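Local coordinates for protein thiol-disulfide isomerase and thioredoxins (Corynebacterium glutamicum, PDB 3LOR) that is probably a thioredoxin-fold thiol-disulfide oxidoreductase or isomerase of the TlpA-like family, and can bind calcium, at residues E26-K31 with Q66-H71; P8-D13 with I125-K130. All blocks are in the same frame, centred on the assembly; numbering follows the deposited sequence.

Contact 1 (E26-K31 with Q66-H71); sequences EDLRGK and QVIGLH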
# COMPACT_ATOMS: atom_id res chain seq x y z
N GLU A 26 18.49 -6.50 -33.14
CA GLU A 26 17.67 -6.22 -34.28
C GLU A 26 16.19 -6.39 -34.04
O GLU A 26 15.43 -5.62 -34.53
CB GLU A 26 18.13 -7.01 -35.48
N ASP A 27 15.81 -7.41 -33.31
CA ASP A 27 14.43 -7.63 -32.90
C ASP A 27 13.98 -6.51 -32.01
O ASP A 27 12.87 -6.10 -32.07
CB ASP A 27 14.30 -8.92 -32.08
CG ASP A 27 14.75 -10.18 -32.82
OD1 ASP A 27 14.68 -10.25 -34.04
OD2 ASP A 27 15.15 -11.12 -32.15
N LEU A 28 14.86 -6.07 -31.14
CA LEU A 28 14.61 -4.96 -30.27
C LEU A 28 14.59 -3.56 -30.87
O LEU A 28 14.03 -2.69 -30.31
CB LEU A 28 15.53 -5.01 -29.08
CG LEU A 28 15.45 -6.33 -28.37
CD1 LEU A 28 16.59 -6.43 -27.51
CD2 LEU A 28 14.23 -6.42 -27.60
N ARG A 29 15.25 -3.36 -31.98
CA ARG A 29 15.39 -2.04 -32.53
C ARG A 29 14.04 -1.42 -32.89
O ARG A 29 13.17 -2.08 -33.36
CB ARG A 29 16.36 -2.01 -33.70
CG ARG A 29 16.51 -0.63 -34.29
CD ARG A 29 17.64 -0.48 -35.26
NE ARG A 29 18.84 -0.02 -34.59
CZ ARG A 29 19.35 1.19 -34.68
NH1 ARG A 29 20.44 1.48 -34.00
NH2 ARG A 29 18.81 2.12 -35.45
N GLY A 30 13.91 -0.14 -32.60
CA GLY A 30 12.66 0.56 -32.70
C GLY A 30 11.79 0.50 -31.48
O GLY A 30 10.72 1.02 -31.50
N LYS A 31 12.26 -0.14 -30.43
CA LYS A 31 11.57 -0.27 -29.17
C LYS A 31 12.43 0.21 -28.04
O LYS A 31 13.63 0.09 -28.07
CB LYS A 31 11.27 -1.73 -28.88
CG LYS A 31 9.92 -2.16 -29.15
CD LYS A 31 9.75 -2.57 -30.54
CE LYS A 31 10.43 -3.82 -30.78
NZ LYS A 31 10.09 -4.31 -32.12
N GLN A 66 9.86 -3.45 -24.83
CA GLN A 66 10.21 -4.81 -24.51
C GLN A 66 10.82 -4.95 -23.13
O GLN A 66 11.76 -4.31 -22.81
CB GLN A 66 11.17 -5.37 -25.54
CG GLN A 66 11.50 -6.80 -25.37
CD GLN A 66 10.33 -7.73 -25.60
OE1 GLN A 66 9.83 -7.83 -26.68
NE2 GLN A 66 9.93 -8.41 -24.58
N VAL A 67 10.26 -5.80 -22.32
CA VAL A 67 10.81 -6.14 -21.02
C VAL A 67 11.59 -7.42 -21.13
O VAL A 67 11.15 -8.37 -21.70
CB VAL A 67 9.74 -6.30 -19.92
CG1 VAL A 67 10.34 -6.50 -18.63
CG2 VAL A 67 8.83 -5.17 -19.88
N ILE A 68 12.79 -7.39 -20.60
CA ILE A 68 13.66 -8.52 -20.50
C ILE A 68 14.15 -8.73 -19.10
O ILE A 68 14.56 -7.82 -18.43
CB ILE A 68 14.86 -8.40 -21.40
CG1 ILE A 68 14.44 -8.26 -22.84
CG2 ILE A 68 15.78 -9.50 -21.17
CD1 ILE A 68 15.33 -7.50 -23.59
N GLY A 69 14.09 -9.96 -18.68
CA GLY A 69 14.60 -10.36 -17.40
C GLY A 69 16.00 -10.89 -17.52
O GLY A 69 16.29 -11.64 -18.37
N LEU A 70 16.90 -10.43 -16.68
CA LEU A 70 18.23 -10.98 -16.69
C LEU A 70 18.59 -11.46 -15.33
O LEU A 70 18.67 -10.70 -14.42
CB LEU A 70 19.24 -9.99 -17.23
CG LEU A 70 20.67 -10.42 -17.34
CD1 LEU A 70 20.94 -11.25 -18.55
CD2 LEU A 70 21.56 -9.27 -17.27
N HIS A 71 18.80 -12.74 -15.20
CA HIS A 71 19.13 -13.32 -13.94
C HIS A 71 20.64 -13.28 -13.84
O HIS A 71 21.30 -14.02 -14.50
CB HIS A 71 18.64 -14.74 -13.92
CG HIS A 71 18.56 -15.33 -12.56
ND1 HIS A 71 18.86 -16.64 -12.30
CD2 HIS A 71 18.21 -14.79 -11.38
CE1 HIS A 71 18.70 -16.88 -11.03
NE2 HIS A 71 18.31 -15.77 -10.44

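Contact 2 (P8-D13 with I125-K130); sequences PLLELD and ILADRK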
# COMPACT_ATOMS: atom_id res chain seq x y z
N PRO A 8 27.07 3.74 -24.97
CA PRO A 8 27.27 2.38 -25.44
C PRO A 8 25.98 1.72 -25.80
O PRO A 8 25.00 2.01 -25.19
CB PRO A 8 27.82 1.71 -24.23
CG PRO A 8 27.14 2.36 -23.15
CD PRO A 8 27.03 3.78 -23.51
N LEU A 9 26.02 0.82 -26.76
CA LEU A 9 24.89 -0.01 -27.13
C LEU A 9 24.61 -1.06 -26.11
O LEU A 9 25.49 -1.55 -25.48
CB LEU A 9 25.11 -0.66 -28.46
CG LEU A 9 25.31 0.20 -29.68
CD1 LEU A 9 25.98 -0.56 -30.72
CD2 LEU A 9 24.04 0.67 -30.20
N LEU A 10 23.37 -1.45 -25.97
CA LEU A 10 23.06 -2.54 -25.12
C LEU A 10 23.50 -3.85 -25.75
O LEU A 10 23.13 -4.16 -26.84
CB LEU A 10 21.57 -2.54 -24.87
CG LEU A 10 20.97 -3.67 -24.11
CD1 LEU A 10 21.36 -3.59 -22.72
CD2 LEU A 10 19.53 -3.64 -24.22
N GLU A 11 24.32 -4.59 -25.03
CA GLU A 11 24.78 -5.90 -25.41
C GLU A 11 24.73 -6.88 -24.26
O GLU A 11 25.63 -6.96 -23.46
CB GLU A 11 26.20 -5.86 -25.96
CG GLU A 11 26.53 -4.73 -26.86
CD GLU A 11 26.20 -5.01 -28.28
OE1 GLU A 11 26.62 -4.27 -29.16
OE2 GLU A 11 25.52 -5.99 -28.51
N LEU A 12 23.67 -7.65 -24.19
CA LEU A 12 23.57 -8.65 -23.19
C LEU A 12 24.52 -9.77 -23.50
O LEU A 12 24.61 -10.15 -24.61
CB LEU A 12 22.15 -9.17 -23.17
CG LEU A 12 21.09 -8.16 -22.81
CD1 LEU A 12 19.78 -8.75 -22.68
CD2 LEU A 12 21.45 -7.47 -21.58
N ASP A 13 25.25 -10.29 -22.51
CA ASP A 13 25.99 -11.51 -22.71
C ASP A 13 25.19 -12.60 -22.04
O ASP A 13 25.08 -12.62 -20.86
CB ASP A 13 27.39 -11.46 -22.10
CG ASP A 13 28.27 -10.34 -22.61
OD1 ASP A 13 28.29 -10.01 -23.78
OD2 ASP A 13 28.98 -9.80 -21.80
N ILE A 125 18.17 -1.47 -16.49
CA ILE A 125 18.81 -0.85 -17.58
C ILE A 125 17.74 -0.48 -18.57
O ILE A 125 16.96 -1.31 -18.98
CB ILE A 125 19.82 -1.82 -18.23
CG1 ILE A 125 20.87 -2.29 -17.24
CG2 ILE A 125 20.47 -1.22 -19.39
CD1 ILE A 125 21.69 -3.35 -17.75
N LEU A 126 17.71 0.78 -18.96
CA LEU A 126 16.88 1.25 -20.04
C LEU A 126 17.67 1.60 -21.26
O LEU A 126 18.62 2.27 -21.18
CB LEU A 126 16.03 2.43 -19.64
CG LEU A 126 15.22 2.32 -18.38
CD1 LEU A 126 14.70 3.61 -17.99
CD2 LEU A 126 14.16 1.32 -18.47
N ALA A 127 17.25 1.08 -22.38
CA ALA A 127 17.80 1.45 -23.66
C ALA A 127 16.74 2.06 -24.54
O ALA A 127 15.59 1.76 -24.43
CB ALA A 127 18.42 0.29 -24.32
N ASP A 128 17.17 2.93 -25.42
CA ASP A 128 16.30 3.61 -26.36
C ASP A 128 15.99 2.83 -27.62
O ASP A 128 16.41 1.75 -27.78
CB ASP A 128 16.75 5.03 -26.66
CG ASP A 128 18.07 5.10 -27.35
OD1 ASP A 128 18.79 6.05 -27.12
OD2 ASP A 128 18.42 4.22 -28.11
N ARG A 129 15.24 3.44 -28.51
CA ARG A 129 14.83 2.87 -29.78
C ARG A 129 15.97 2.54 -30.76
O ARG A 129 15.81 1.71 -31.60
CB ARG A 129 13.78 3.74 -30.45
CG ARG A 129 12.48 3.76 -29.75
CD ARG A 129 11.43 4.31 -30.63
NE ARG A 129 10.40 5.05 -29.96
CZ ARG A 129 9.20 4.57 -29.73
NH1 ARG A 129 8.92 3.35 -30.08
NH2 ARG A 129 8.31 5.29 -29.13
N LYS A 130 17.11 3.16 -30.58
CA LYS A 130 18.29 2.77 -31.34
C LYS A 130 19.19 1.79 -30.62
O LYS A 130 20.24 1.48 -31.08
CB LYS A 130 19.09 3.95 -31.85
CG LYS A 130 18.32 5.16 -32.00
CD LYS A 130 18.34 5.63 -33.38
CE LYS A 130 18.33 7.13 -33.41
NZ LYS A 130 17.97 7.72 -34.71

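Contact 1 (E26-K31 with Q66-H71)
In this thioredoxin-like fold, the short helix 25-28 is laid on the central sheet through Leu-28, which meets Gln-66 and Ile-68 of strand 65-71. CD2 of Leu-28 lies against the aliphatic part of Gln-66, 3.5 Å from its CG and 3.8 Å from its CB. The two side chains cross at about a right angle. The other branch of Leu-28 is turned toward Ile-68, with CD1 4.3 Å from CD1 of Ile-68. Gln-66 and Ile-68 are two apart in the strand, so both present their side chains to the same face of the sheet. Val-67 points to the other face and packs on helix 43-59. Val-33 of the adjacent, parallel strand 32-38 touches both Leu-28 and Ile-68. The chain of Gln-66 leaves with CG anti to the backbone N (chi1 -175°) and then bends at chi2. This brings its amide round to the carbonyl of the next residue, Val-67. NE2 of Gln-66 donates to Val-67 O at 3.1 Å, nearly straight at 170°, from above the carbonyl plane but within its own amide plane. NE2 has a second acceptor in OE2 of Glu-62. Beyond Leu-28, a type II turn leads through Gly-30 to Lys-31, closed by Lys-31 N to Leu-28 O at 3.1 Å.

Contact 2 (P8-D13 with I125-K130)
Leu-10 carries this contact, with Ala-127 and Ile-125 facing it from strand 123-127. Its two methyl groups are divided between them. CD2 of Leu-10 lies 4.1 Å from CB of Ala-127, and CD1 lies 4.2 Å from CG2 of Ile-125. CG of Leu-10 stands anti to its own backbone N (chi1 174°), which extends the side chain from the loop and lets the fork of methyls reach both residues. Leu-10 and Ile-125 cross obliquely. Ile-125 offers its CG2 branch to the leucine. Ala-127 has just a methyl to offer, and the CA atoms of Leu-10 and Ala-127 are 6.8 Å apart. Ile-125 and Ala-127 alternate with Leu-126, which points to the other face of the sheet and packs on helix 143-154. All three of the main contact residues are buried. Val-33 and Ile-133, from the strands flanking 123-127, also touch Leu-10.

No hydrogen bond joins the two segments. The backbone of the loop is paired with other residues instead: Pro-8 with Ile-133 and Leu-10 with Gly-131. Near the surface, CD2 of Leu-9 passes 4.0 Å from the carbonyl O of Lys-130. That end of the strand turns away through Asp-128, whose OD2 accepts from Lys-130 N at 3.0 Å in an Asx turn. This bond is bent, at 133°, and meets OD2 from above the carboxylate plane.

Glu-11, Leu-12 and Asp-13, which follow Leu-10 directly, belong to a calcium site seen for this protein, although this chain holds no calcium. The contact thus lays the segment that carries these calcium-site residues over one face of the central sheet of a thioredoxin-like fold.

Both contacts rest on one sheet, and their centres are about 8 Å apart. In the sequence, both segments of contact 1 fall between the two segments of contact 2. Strand 32-38 runs between strands 65-71 and 123-127, and its Val-33 touches both Leu-28 of contact 1 and Leu-10 of contact 2. The turns also meet directly. Gly-30 N lies 2.8 Å from Arg-129 O, a probable hydrogen bond, and Arg-129 NH1 bonds in return to Gly-30 O. Arg-29 packs on Lys-130, with NH1 of Arg-29 2.9 Å from O of Lys-130. Toward the calcium site, the side chain of Ile-68 is about 4 Å from that of Leu-12.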